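Local coordinates for LRR receptor-like serine/threonine-protein kinase RGI3 (Arabidopsis thaliana, PDB 5HZ0) that senses RGF peptide hormones through its extracellular leucine-rich repeat domain, pairs with SERK co-receptors and helps maintain the root stem cell niche, at residues S109-L114 with G130-L135; K230-L235 with P254-I259; N399-R404 with N423-D428; G556-R561 with N583-L588. The protein carries 5 engineered substitutions. All blocks are in the same frame, centred on the assembly; numbering follows the deposited sequence.

Contact 1: S109-L114 with G130-L135; sequences SGLVEL and GELKNL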
loop_
_atom_site.group_PDB
_atom_site.type_symbol
_atom_site.label_atom_id
_atom_site.label_comp_id
_atom_site.label_asym_id
_atom_site.label_seq_id
_atom_site.Cartn_x
_atom_site.Cartn_y
_atom_site.Cartn_z
ATOM N N SER A 109 -29.404 -31.264 15.742
ATOM C CA SER A 109 -30.523 -30.370 15.972
ATOM C C SER A 109 -30.213 -29.410 17.105
ATOM O O SER A 109 -30.910 -28.417 17.298
ATOM C CB SER A 109 -31.792 -31.176 16.270
ATOM O OG SER A 109 -32.955 -30.392 16.078
ATOM N N GLY A 110 -29.171 -29.715 17.867
ATOM C CA GLY A 110 -28.800 -28.866 18.979
ATOM C C GLY A 110 -27.510 -28.106 18.791
ATOM O O GLY A 110 -27.041 -27.450 19.719
ATOM N N LEU A 111 -26.937 -28.194 17.594
ATOM C CA LEU A 111 -25.671 -27.537 17.293
ATOM C C LEU A 111 -25.773 -26.028 17.493
ATOM O O LEU A 111 -26.713 -25.392 17.019
ATOM C CB LEU A 111 -25.235 -27.852 15.861
ATOM C CG LEU A 111 -23.791 -27.502 15.491
ATOM C CD1 LEU A 111 -22.823 -28.210 16.440
ATOM C CD2 LEU A 111 -23.485 -27.844 14.009
ATOM N N VAL A 112 -24.789 -25.473 18.194
ATOM C CA VAL A 112 -24.727 -24.049 18.508
ATOM C C VAL A 112 -23.527 -23.407 17.817
ATOM O O VAL A 112 -23.650 -22.393 17.124
ATOM C CB VAL A 112 -24.699 -23.777 20.043
ATOM C CG1 VAL A 112 -24.547 -22.289 20.316
ATOM C CG2 VAL A 112 -25.964 -24.299 20.696
ATOM N N GLU A 113 -22.351 -23.950 18.106
ATOM C CA GLU A 113 -21.112 -23.510 17.482
ATOM C C GLU A 113 -20.704 -24.485 16.371
ATOM O O GLU A 113 -20.682 -25.700 16.582
ATOM C CB GLU A 113 -20.014 -23.456 18.543
ATOM C CG GLU A 113 -20.475 -22.874 19.880
ATOM C CD GLU A 113 -20.727 -21.380 19.811
ATOM O OE1 GLU A 113 -20.121 -20.719 18.941
ATOM O OE2 GLU A 113 -21.533 -20.862 20.609
ATOM N N LEU A 114 -20.399 -23.961 15.188
ATOM C CA LEU A 114 -19.825 -24.782 14.115
ATOM C C LEU A 114 -18.619 -24.072 13.500
ATOM O O LEU A 114 -18.778 -23.050 12.830
ATOM C CB LEU A 114 -20.872 -25.052 13.028
ATOM C CG LEU A 114 -20.365 -25.682 11.728
ATOM C CD1 LEU A 114 -19.875 -27.089 11.993
ATOM C CD2 LEU A 114 -21.431 -25.663 10.632
ATOM N N GLY A 130 -30.403 -24.637 7.321
ATOM C CA GLY A 130 -31.625 -23.994 7.770
ATOM C C GLY A 130 -32.352 -24.772 8.851
ATOM O O GLY A 130 -33.231 -24.243 9.522
ATOM N N GLU A 131 -32.000 -26.038 9.022
ATOM C CA GLU A 131 -32.653 -26.845 10.043
ATOM C C GLU A 131 -31.961 -26.733 11.396
ATOM O O GLU A 131 -32.420 -27.301 12.387
ATOM C CB GLU A 131 -32.747 -28.301 9.603
ATOM C CG GLU A 131 -33.887 -28.554 8.641
ATOM C CD GLU A 131 -33.799 -29.919 7.996
ATOM O OE1 GLU A 131 -33.242 -30.839 8.642
ATOM O OE2 GLU A 131 -34.272 -30.068 6.840
ATOM N N LEU A 132 -30.867 -25.985 11.448
ATOM C CA LEU A 132 -30.202 -25.813 12.715
ATOM C C LEU A 132 -30.802 -24.564 13.319
ATOM O O LEU A 132 -30.439 -23.459 12.950
ATOM C CB LEU A 132 -28.707 -25.612 12.469
ATOM C CG LEU A 132 -28.056 -26.724 11.651
ATOM C CD1 LEU A 132 -26.571 -26.462 11.445
ATOM C CD2 LEU A 132 -28.278 -28.064 12.326
ATOM N N LYS A 133 -31.694 -24.751 14.286
ATOM C CA LYS A 133 -32.449 -23.638 14.853
ATOM C C LYS A 133 -31.719 -22.951 15.999
ATOM O O LYS A 133 -32.011 -21.811 16.347
ATOM C CB LYS A 133 -33.845 -24.105 15.266
ATOM C CG LYS A 133 -34.733 -24.461 14.069
ATOM C CD LYS A 133 -35.566 -23.264 13.614
ATOM C CE LYS A 133 -35.649 -23.166 12.098
ATOM N NZ LYS A 133 -35.700 -24.489 11.409
ATOM N N ASN A 134 -30.777 -23.672 16.590
ATOM C CA ASN A 134 -29.982 -23.167 17.701
ATOM C C ASN A 134 -28.627 -22.646 17.278
ATOM O O ASN A 134 -27.848 -22.198 18.117
ATOM C CB ASN A 134 -29.783 -24.267 18.733
ATOM C CG ASN A 134 -31.080 -24.837 19.206
ATOM O OD1 ASN A 134 -31.334 -26.030 19.060
ATOM N ND2 ASN A 134 -31.928 -23.983 19.765
ATOM N N LEU A 135 -28.328 -22.749 15.983
ATOM C CA LEU A 135 -27.027 -22.328 15.486
ATOM C C LEU A 135 -26.819 -20.846 15.763
ATOM O O LEU A 135 -27.686 -20.020 15.503
ATOM C CB LEU A 135 -26.873 -22.622 13.999
ATOM C CG LEU A 135 -25.444 -22.494 13.469
ATOM C CD1 LEU A 135 -24.538 -23.452 14.254
ATOM C CD2 LEU A 135 -25.401 -22.778 11.969
#
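S109 meets N134 where two successive turns of the leucine-rich repeat solenoid pass each other. The CB of S109 points away from N134, and it is the backbone of S109 that faces the asparagine side chain. The orientation of that amide is uncertain. G110 lies beside the same side chain.

L111 brings the first buried leucine. Its backbone O lies 3.3 Å from L135 N, but the angle is too poor for a hydrogen bond. L135 CA makes a CA-H...O contact with L111 O at 3.4 Å, with an angle of 122° at the hydrogen. On the side-chain side, L111 CD2 lies 4.2 Å from L132 CD1, and L111 CG is 4.3 Å from L135 CD1.

V112 contributes mostly backbone. Its CA is 3.6 Å from N134 O. Its carbonyl oxygen faces a methyl group, with V112 O 3.2 Å from L135 CD1. The V112 backbone is also hydrogen-bonded to K88 on one side and to Q136 and V137 on the other.

L114, the second residue of strand 113-115, ends the segment. Its CB lies 4.2 Å from L135 CD1. The CB of L135 points away overall. Its CG is anti to the backbone N (chi1 -167°), and the end of the side chain, CD1, still comes close to L111 and L114. L90 and L138 flank L114 on the adjacent strands.

The two segments thus meet mainly through leucines. L111, L114, L132 and L135 give an apolar interior that links one turn to the next. Backbone hydrogen bonds, those of V112 among them, reach residues beside the two segments.

Contact 2: K230-L235 with P254-I259; sequences KKLQSL and PELWLI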
loop_
_atom_site.group_PDB
_atom_site.type_symbol
_atom_site.label_atom_id
_atom_site.label_comp_id
_atom_site.label_asym_id
_atom_site.label_seq_id
_atom_site.Cartn_x
_atom_site.Cartn_y
_atom_site.Cartn_z
ATOM N N LYS A 230 -29.662 0.427 13.988
ATOM C CA LYS A 230 -29.278 1.355 15.062
ATOM C C LYS A 230 -28.040 0.931 15.842
ATOM O O LYS A 230 -27.417 1.765 16.492
ATOM C CB LYS A 230 -30.434 1.625 16.037
ATOM C CG LYS A 230 -31.722 2.137 15.392
ATOM C CD LYS A 230 -31.499 3.322 14.423
ATOM C CE LYS A 230 -32.833 3.752 13.776
ATOM N NZ LYS A 230 -32.698 4.556 12.525
ATOM N N LYS A 231 -27.681 -0.352 15.774
ATOM C CA LYS A 231 -26.494 -0.854 16.460
ATOM C C LYS A 231 -25.252 -0.931 15.572
ATOM O O LYS A 231 -24.192 -1.345 16.042
ATOM C CB LYS A 231 -26.743 -2.238 17.079
ATOM C CG LYS A 231 -28.040 -2.405 17.851
ATOM C CD LYS A 231 -28.053 -1.604 19.118
ATOM C CE LYS A 231 -29.226 -2.022 19.997
ATOM N NZ LYS A 231 -29.174 -3.480 20.326
ATOM N N LEU A 232 -25.383 -0.546 14.299
ATOM C CA LEU A 232 -24.278 -0.634 13.328
ATOM C C LEU A 232 -22.995 0.079 13.776
ATOM O O LEU A 232 -23.022 1.244 14.164
ATOM C CB LEU A 232 -24.724 -0.066 11.978
ATOM C CG LEU A 232 -23.817 -0.298 10.762
ATOM C CD1 LEU A 232 -23.679 -1.786 10.519
ATOM C CD2 LEU A 232 -24.360 0.411 9.515
ATOM N N GLN A 233 -21.871 -0.615 13.707
ATOM C CA GLN A 233 -20.601 -0.053 14.165
ATOM C C GLN A 233 -19.596 0.067 13.021
ATOM O O GLN A 233 -19.015 1.128 12.794
ATOM C CB GLN A 233 -20.016 -0.832 15.358
ATOM C CG GLN A 233 -21.048 -1.107 16.451
ATOM C CD GLN A 233 -20.448 -1.641 17.747
ATOM O OE1 GLN A 233 -19.234 -1.765 17.884
ATOM N NE2 GLN A 233 -21.309 -1.969 18.702
ATOM N N SER A 234 -19.310 -1.045 12.367
ATOM C CA SER A 234 -18.333 -1.006 11.291
ATOM C C SER A 234 -18.923 -1.495 9.973
ATOM O O SER A 234 -19.577 -2.539 9.893
ATOM C CB SER A 234 -17.080 -1.791 11.664
ATOM O OG SER A 234 -17.403 -3.136 11.953
ATOM N N LEU A 235 -18.725 -0.697 8.943
ATOM C CA LEU A 235 -19.210 -1.041 7.624
ATOM C C LEU A 235 -17.995 -1.104 6.673
ATOM O O LEU A 235 -17.428 -0.072 6.309
ATOM C CB LEU A 235 -20.223 0.030 7.208
ATOM C CG LEU A 235 -21.173 -0.181 6.035
ATOM C CD1 LEU A 235 -22.029 -1.420 6.226
ATOM C CD2 LEU A 235 -22.051 1.050 5.841
ATOM N N PRO A 254 -25.969 5.850 15.394
ATOM C CA PRO A 254 -25.216 6.545 16.438
ATOM C C PRO A 254 -23.909 5.858 16.777
ATOM O O PRO A 254 -22.989 6.529 17.221
ATOM C CB PRO A 254 -26.165 6.512 17.652
ATOM C CG PRO A 254 -27.491 6.259 17.101
ATOM C CD PRO A 254 -27.286 5.401 15.882
ATOM N N GLU A 255 -23.823 4.551 16.569
ATOM C CA GLU A 255 -22.640 3.798 16.980
ATOM C C GLU A 255 -21.597 3.606 15.895
ATOM O O GLU A 255 -20.643 2.872 16.092
ATOM C CB GLU A 255 -23.026 2.432 17.543
ATOM C CG GLU A 255 -23.948 2.489 18.743
ATOM C CD GLU A 255 -24.098 1.130 19.389
ATOM O OE1 GLU A 255 -23.516 0.153 18.858
ATOM O OE2 GLU A 255 -24.793 1.030 20.427
ATOM N N LEU A 256 -21.774 4.237 14.744
ATOM C CA LEU A 256 -20.939 3.890 13.610
ATOM C C LEU A 256 -19.574 4.546 13.771
ATOM O O LEU A 256 -19.451 5.767 13.772
ATOM C CB LEU A 256 -21.637 4.401 12.354
ATOM C CG LEU A 256 -21.214 3.969 10.956
ATOM C CD1 LEU A 256 -21.036 2.466 10.895
ATOM C CD2 LEU A 256 -22.281 4.437 9.972
ATOM N N TRP A 257 -18.543 3.736 13.963
ATOM C CA TRP A 257 -17.208 4.294 14.135
ATOM C C TRP A 257 -16.269 4.145 12.941
ATOM O O TRP A 257 -15.284 4.886 12.817
ATOM C CB TRP A 257 -16.565 3.733 15.410
ATOM C CG TRP A 257 -16.166 2.298 15.311
ATOM C CD1 TRP A 257 -16.938 1.213 15.572
ATOM C CD2 TRP A 257 -14.885 1.796 14.922
ATOM N NE1 TRP A 257 -16.217 0.068 15.381
ATOM C CE2 TRP A 257 -14.952 0.401 14.982
ATOM C CE3 TRP A 257 -13.687 2.398 14.548
ATOM C CZ2 TRP A 257 -13.870 -0.404 14.679
ATOM C CZ3 TRP A 257 -12.611 1.597 14.258
ATOM C CH2 TRP A 257 -12.710 0.212 14.323
ATOM N N LEU A 258 -16.604 3.224 12.042
ATOM C CA LEU A 258 -15.786 2.968 10.852
ATOM C C LEU A 258 -16.679 2.845 9.615
ATOM O O LEU A 258 -17.664 2.109 9.617
ATOM C CB LEU A 258 -14.885 1.724 11.039
ATOM C CG LEU A 258 -14.133 1.151 9.807
ATOM C CD1 LEU A 258 -13.450 2.211 8.953
ATOM C CD2 LEU A 258 -13.109 0.104 10.197
ATOM N N ILE A 259 -16.346 3.616 8.584
ATOM C CA ILE A 259 -16.990 3.522 7.279
ATOM C C ILE A 259 -15.926 3.442 6.180
ATOM O O ILE A 259 -15.149 4.374 5.992
ATOM C CB ILE A 259 -17.886 4.752 6.985
ATOM C CG1 ILE A 259 -18.997 4.881 8.018
ATOM C CG2 ILE A 259 -18.478 4.667 5.546
ATOM C CD1 ILE A 259 -19.903 6.070 7.784
#
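Q233 and W257 join two successive coils of the leucine-rich repeat solenoid, just where each enters its short parallel strand. The strand pairs are S234 with L258 and L235 with I259. S234 and L258 place their side chains on one face. L235 and I259 place theirs on the other, among the buried leucines.

Backbone bonds come first. Q233 O accepts two consecutive amides, W257 N at 2.9 Å and L258 N at 3.3 Å. The W257 bond falls on a lone pair of the carbonyl. L235 N then donates to L258 O at 3.1 Å.

The polar side-chain contact is slight. Q233 NE2 gives a weak hydrogen bond to E255 OE1 at 3.1 Å, bent to 126° at the hydrogen. The amide and carboxylate planes are 66° apart. K231 pairs with E207 on the preceding coil instead, and S234 OG bonds to N210 and to Y212 of the peptide-recognition motif.

Apolar packing is made by buried leucines. L232 and L256 run side by side and point the same way, with L232 CG 3.9 Å from L256 CD1. The indole of W257 ends near the first segment, with W257 CD1 3.7 Å from Q233 CB.

Contact 3: N399-R404 with N423-D428; sequences NLYRLR and NLNFVD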
loop_
_atom_site.group_PDB
_atom_site.type_symbol
_atom_site.label_atom_id
_atom_site.label_comp_id
_atom_site.label_asym_id
_atom_site.label_seq_id
_atom_site.Cartn_x
_atom_site.Cartn_y
_atom_site.Cartn_z
ATOM N N ASN A 399 9.559 15.865 13.503
ATOM C CA ASN A 399 9.480 14.478 13.064
ATOM C C ASN A 399 9.277 14.284 11.576
ATOM O O ASN A 399 9.049 13.154 11.144
ATOM C CB ASN A 399 8.363 13.743 13.821
ATOM C CG ASN A 399 8.749 13.405 15.257
ATOM O OD1 ASN A 399 9.911 13.128 15.554
ATOM N ND2 ASN A 399 7.770 13.427 16.150
ATOM N N LEU A 400 9.296 15.370 10.802
ATOM C CA LEU A 400 9.071 15.265 9.355
ATOM C C LEU A 400 10.027 14.267 8.749
ATOM O O LEU A 400 11.230 14.390 8.886
ATOM C CB LEU A 400 9.284 16.613 8.670
ATOM C CG LEU A 400 8.614 16.804 7.318
ATOM C CD1 LEU A 400 7.118 16.424 7.377
ATOM C CD2 LEU A 400 8.804 18.241 6.863
ATOM N N TYR A 401 9.461 13.285 8.061
ATOM C CA TYR A 401 10.203 12.200 7.436
ATOM C C TYR A 401 10.218 12.365 5.906
ATOM O O TYR A 401 11.282 12.431 5.275
ATOM C CB TYR A 401 9.563 10.870 7.815
ATOM C CG TYR A 401 10.349 9.657 7.382
ATOM C CD1 TYR A 401 11.397 9.184 8.156
ATOM C CD2 TYR A 401 10.042 8.980 6.209
ATOM C CE1 TYR A 401 12.115 8.075 7.790
ATOM C CE2 TYR A 401 10.761 7.858 5.830
ATOM C CZ TYR A 401 11.797 7.416 6.623
ATOM O OH TYR A 401 12.531 6.311 6.269
ATOM N N ARG A 402 9.018 12.370 5.327
ATOM C CA ARG A 402 8.811 12.500 3.887
ATOM C C ARG A 402 8.135 13.824 3.536
ATOM O O ARG A 402 7.005 14.102 3.963
ATOM C CB ARG A 402 7.976 11.319 3.395
ATOM C CG ARG A 402 7.540 11.365 1.929
ATOM C CD ARG A 402 6.862 10.054 1.578
ATOM N NE ARG A 402 6.627 9.930 0.154
ATOM C CZ ARG A 402 7.542 9.515 -0.709
ATOM N NH1 ARG A 402 7.244 9.428 -1.997
ATOM N NH2 ARG A 402 8.753 9.188 -0.277
ATOM N N LEU A 403 8.844 14.635 2.757
ATOM C CA LEU A 403 8.378 15.951 2.347
ATOM C C LEU A 403 8.336 16.073 0.812
ATOM O O LEU A 403 9.370 15.943 0.136
ATOM C CB LEU A 403 9.309 17.031 2.900
ATOM C CG LEU A 403 8.869 18.457 2.542
ATOM C CD1 LEU A 403 7.536 18.804 3.207
ATOM C CD2 LEU A 403 9.928 19.499 2.893
ATOM N N ARG A 404 7.150 16.287 0.249
ATOM C CA ARG A 404 7.066 16.498 -1.196
ATOM C C ARG A 404 6.260 17.742 -1.530
ATOM O O ARG A 404 5.035 17.776 -1.352
ATOM C CB ARG A 404 6.464 15.271 -1.855
ATOM C CG ARG A 404 7.200 13.991 -1.501
ATOM C CD ARG A 404 6.910 12.917 -2.506
ATOM N NE ARG A 404 7.405 13.323 -3.821
ATOM C CZ ARG A 404 7.238 12.622 -4.939
ATOM N NH1 ARG A 404 6.581 11.464 -4.911
ATOM N NH2 ARG A 404 7.732 13.088 -6.080
ATOM N N ASN A 423 15.208 13.842 11.223
ATOM C CA ASN A 423 14.578 12.621 10.719
ATOM C C ASN A 423 14.200 12.656 9.227
ATOM O O ASN A 423 13.746 11.651 8.685
ATOM C CB ASN A 423 13.358 12.235 11.558
ATOM C CG ASN A 423 13.647 12.240 13.057
ATOM O OD1 ASN A 423 13.165 13.110 13.790
ATOM N ND2 ASN A 423 14.422 11.263 13.519
ATOM N N LEU A 424 14.409 13.798 8.568
ATOM C CA LEU A 424 13.902 13.989 7.226
ATOM C C LEU A 424 14.687 13.059 6.298
ATOM O O LEU A 424 15.899 13.175 6.164
ATOM C CB LEU A 424 14.120 15.447 6.833
ATOM C CG LEU A 424 13.542 16.023 5.542
ATOM C CD1 LEU A 424 12.052 15.700 5.402
ATOM C CD2 LEU A 424 13.781 17.527 5.566
ATOM N N ASN A 425 13.974 12.101 5.714
ATOM C CA ASN A 425 14.556 11.104 4.844
ATOM C C ASN A 425 14.568 11.480 3.371
ATOM O O ASN A 425 15.541 11.273 2.660
ATOM C CB ASN A 425 13.835 9.778 5.014
ATOM C CG ASN A 425 14.464 8.690 4.204
ATOM O OD1 ASN A 425 13.915 8.241 3.202
ATOM N ND2 ASN A 425 15.648 8.269 4.618
ATOM N N PHE A 426 13.438 12.028 2.950
ATOM C CA PHE A 426 13.065 12.111 1.560
ATOM C C PHE A 426 12.498 13.502 1.359
ATOM O O PHE A 426 11.525 13.886 2.010
ATOM C CB PHE A 426 11.986 11.066 1.253
ATOM C CG PHE A 426 11.572 11.029 -0.181
ATOM C CD1 PHE A 426 10.768 12.024 -0.707
ATOM C CD2 PHE A 426 11.990 9.990 -1.018
ATOM C CE1 PHE A 426 10.388 11.999 -2.041
ATOM C CE2 PHE A 426 11.607 9.952 -2.351
ATOM C CZ PHE A 426 10.806 10.957 -2.859
ATOM N N VAL A 427 13.097 14.246 0.439
ATOM C CA VAL A 427 12.660 15.596 0.137
ATOM C C VAL A 427 12.600 15.830 -1.399
ATOM O O VAL A 427 13.600 15.699 -2.117
ATOM C CB VAL A 427 13.586 16.605 0.867
ATOM C CG1 VAL A 427 14.984 16.319 0.513
ATOM C CG2 VAL A 427 13.237 18.010 0.515
ATOM N N ASP A 428 11.409 16.147 -1.895
ATOM C CA ASP A 428 11.220 16.481 -3.293
ATOM C C ASP A 428 10.623 17.886 -3.378
ATOM O O ASP A 428 9.451 18.093 -3.021
ATOM C CB ASP A 428 10.271 15.453 -3.932
ATOM C CG ASP A 428 10.198 15.588 -5.431
ATOM O OD1 ASP A 428 10.823 16.536 -5.949
ATOM O OD2 ASP A 428 9.515 14.761 -6.087
#
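The peptide-recognition motif R402-L403-R404 forms one strand of the leucine-rich repeat solenoid, and this contact pairs it in parallel with F426-V427-D428 of the next strand. R402 and R404 share a face with F426 and D428. L403 and V427 turn to the buried side.

R402 reaches out with an extended chain and holds its guanidinium, tilted, over the face of F426 as a cation-pi contact. R402 CZ is 4.0 Å from the ring centroid of F426, and NH2 sits over the ring centre. The two planes are 39° apart. F426 also stacks with F450 of the following strand.

R404 bends at chi3 (63°), which puts NE off the line of the chain. R404 CD is 3.6 Å from F426 CE1. Its NH2 forms a salt bridge with D428 OD2, although the modelled separation is doubtfully short. The guanidinium and carboxylate are nearly coplanar, 17° apart. S430 binds the other carboxylate oxygen of D428.

Away from the motif, N425 CB sits 3.6 Å from the centroid of the Y401 ring, a CH-pi contact over the face. The N425 amide itself bonds to E449. The backbone ladder includes L403 N to F426 O at 2.9 Å and D428 N to L403 O at 2.9 Å. Y401 O accepts both N425 N and F426 N. On the buried side, L403 CB lies 3.9 Å from L424 CD1.

Both arginines form salt bridges through NH1 to the backbone of the bound peptide. F426 and D428 probably help to position them as a second shell. The D428 carboxylate may also ease the proximity of two positive charges.

Contact 4: G556-R561 with N583-L588; sequences GEIPSR and NVLTDL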
loop_
_atom_site.group_PDB
_atom_site.type_symbol
_atom_site.label_atom_id
_atom_site.label_comp_id
_atom_site.label_asym_id
_atom_site.label_seq_id
_atom_site.Cartn_x
_atom_site.Cartn_y
_atom_site.Cartn_z
ATOM N N GLY A 556 39.735 14.709 -26.145
ATOM C CA GLY A 556 40.568 13.535 -25.976
ATOM C C GLY A 556 39.828 12.282 -26.395
ATOM O O GLY A 556 38.867 12.345 -27.165
ATOM N N GLU A 557 40.263 11.142 -25.875
ATOM C CA GLU A 557 39.708 9.855 -26.268
ATOM C C GLU A 557 38.969 9.194 -25.117
ATOM O O GLU A 557 39.197 9.517 -23.949
ATOM C CB GLU A 557 40.819 8.922 -26.784
ATOM C CG GLU A 557 41.500 9.420 -28.056
ATOM C CD GLU A 557 42.571 8.473 -28.571
ATOM O OE1 GLU A 557 42.993 7.571 -27.813
ATOM O OE2 GLU A 557 42.989 8.631 -29.739
ATOM N N ILE A 558 38.063 8.290 -25.450
ATOM C CA ILE A 558 37.425 7.469 -24.438
ATOM C C ILE A 558 38.503 6.700 -23.684
ATOM O O ILE A 558 39.232 5.919 -24.270
ATOM C CB ILE A 558 36.408 6.491 -25.066
ATOM C CG1 ILE A 558 35.197 7.262 -25.598
ATOM C CG2 ILE A 558 35.947 5.478 -24.051
ATOM C CD1 ILE A 558 34.195 6.397 -26.297
ATOM N N PRO A 559 38.620 6.947 -22.375
ATOM C CA PRO A 559 39.653 6.299 -21.556
ATOM C C PRO A 559 39.599 4.768 -21.615
ATOM O O PRO A 559 38.512 4.185 -21.589
ATOM C CB PRO A 559 39.346 6.799 -20.141
ATOM C CG PRO A 559 37.951 7.351 -20.211
ATOM C CD PRO A 559 37.785 7.871 -21.589
ATOM N N SER A 560 40.772 4.137 -21.696
ATOM C CA SER A 560 40.874 2.686 -21.795
ATOM C C SER A 560 40.210 1.992 -20.612
ATOM O O SER A 560 39.628 0.908 -20.750
ATOM C CB SER A 560 42.341 2.249 -21.933
ATOM O OG SER A 560 43.095 2.520 -20.758
ATOM N N ARG A 561 40.255 2.641 -19.457
ATOM C CA ARG A 561 39.606 2.094 -18.268
ATOM C C ARG A 561 38.111 1.847 -18.484
ATOM O O ARG A 561 37.509 1.056 -17.767
ATOM C CB ARG A 561 39.821 3.007 -17.062
ATOM C CG ARG A 561 39.497 2.351 -15.725
ATOM C CD ARG A 561 40.631 1.450 -15.267
ATOM N NE ARG A 561 41.880 2.200 -15.165
ATOM C CZ ARG A 561 42.813 1.987 -14.242
ATOM N NH1 ARG A 561 42.648 1.041 -13.328
ATOM N NH2 ARG A 561 43.915 2.724 -14.231
ATOM N N ASN A 583 37.371 1.170 -29.930
ATOM C CA ASN A 583 37.819 -0.197 -29.631
ATOM C C ASN A 583 37.684 -0.617 -28.178
ATOM O O ASN A 583 37.380 -1.773 -27.884
ATOM C CB ASN A 583 39.248 -0.432 -30.140
ATOM C CG ASN A 583 39.333 -0.386 -31.664
ATOM O OD1 ASN A 583 38.316 -0.521 -32.359
ATOM N ND2 ASN A 583 40.540 -0.181 -32.190
ATOM N N VAL A 584 37.885 0.338 -27.278
ATOM C CA VAL A 584 37.755 0.111 -25.847
ATOM C C VAL A 584 36.333 -0.341 -25.461
ATOM O O VAL A 584 36.139 -1.045 -24.472
ATOM C CB VAL A 584 38.172 1.376 -25.073
ATOM C CG1 VAL A 584 37.420 2.576 -25.600
ATOM C CG2 VAL A 584 37.953 1.208 -23.571
ATOM N N LEU A 585 35.345 0.028 -26.269
ATOM C CA LEU A 585 33.954 -0.336 -25.986
ATOM C C LEU A 585 33.524 -1.723 -26.494
ATOM O O LEU A 585 32.468 -2.225 -26.090
ATOM C CB LEU A 585 33.003 0.717 -26.569
ATOM C CG LEU A 585 32.640 1.988 -25.799
ATOM C CD1 LEU A 585 33.674 2.341 -24.736
ATOM C CD2 LEU A 585 32.466 3.140 -26.784
ATOM N N THR A 586 34.326 -2.336 -27.368
ATOM C CA THR A 586 33.856 -3.478 -28.179
ATOM C C THR A 586 33.452 -4.732 -27.397
ATOM O O THR A 586 32.639 -5.524 -27.871
ATOM C CB THR A 586 34.840 -3.863 -29.340
ATOM O OG1 THR A 586 36.183 -3.949 -28.847
ATOM C CG2 THR A 586 34.787 -2.825 -30.466
ATOM N N ASP A 587 34.019 -4.922 -26.215
ATOM C CA ASP A 587 33.665 -6.091 -25.407
ATOM C C ASP A 587 32.629 -5.899 -24.279
ATOM O O ASP A 587 32.415 -6.814 -23.479
ATOM C CB ASP A 587 34.914 -6.874 -24.956
ATOM C CG ASP A 587 35.420 -6.478 -23.571
ATOM O OD1 ASP A 587 35.074 -5.386 -23.044
ATOM O OD2 ASP A 587 36.200 -7.288 -23.017
ATOM N N LEU A 588 32.008 -4.725 -24.183
ATOM C CA LEU A 588 31.026 -4.564 -23.124
ATOM C C LEU A 588 29.741 -5.262 -23.551
ATOM O O LEU A 588 28.979 -4.765 -24.385
ATOM C CB LEU A 588 30.771 -3.079 -22.884
ATOM C CG LEU A 588 31.981 -2.247 -22.457
ATOM C CD1 LEU A 588 31.625 -0.776 -22.278
ATOM C CD2 LEU A 588 32.556 -2.807 -21.170
#
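I558 and V584 make the main apolar contact between two loops on successive turns. Their side chains approach at a slant, with I558 CG2 3.6 Å from V584 CG1. I558 also meets L585, crossing it at about a right angle. Here I558 CD1 lies 3.7 Å from L585 CD2, and I558 CG2 is 3.9 Å from L585 CD1. L582 packs on I558 as well.

A second set of contacts sets a methyl group against carbonyl oxygens. V584 CG2 is anti to its backbone N and lies 3.3 Å from S560 O and 3.6 Å from P559 O. S560 O has a polar partner of its own in S563 OG.

The sequence G556-E557-I558-P559 matches the GxIP signature of plant leucine-rich repeats. I558 is its apolar residue, and its CB points toward residues 583-588. In the chain these lie between strands 570-572 and 593-595, near the C-terminal end of the solenoid.

The second segment is held by hydrogen bonds of its own. N583 O accepts T586 OG1 at 2.7 Å, on a lone pair, and T586 N at 3.1 Å. L585 to L588 is a type I beta turn, closed by L588 N to L585 O. D587 at this turn is poorly ordered and is modelled in a salt bridge with K566.

The four contacts follow one another along the chain, and none nests in or crosses another. From the N terminus, contact 1 closes a loop of 15 residues, contacts 2 and 3 loops of 18 each, and contact 4 one of 21. Each ties one turn of the solenoid to the next. Contacts 1 to 3 lie at or beside the ladder of parallel strands, while contact 4 joins loops away from it. The centres of contacts 1 and 2 are about 28 Å apart. Those of contacts 2 and 3 are about 36 Å apart, and those of contacts 3 and 4 about 41 Å. The centres of contacts 1 and 4 are about 81 Å apart, toward opposite ends of the arc.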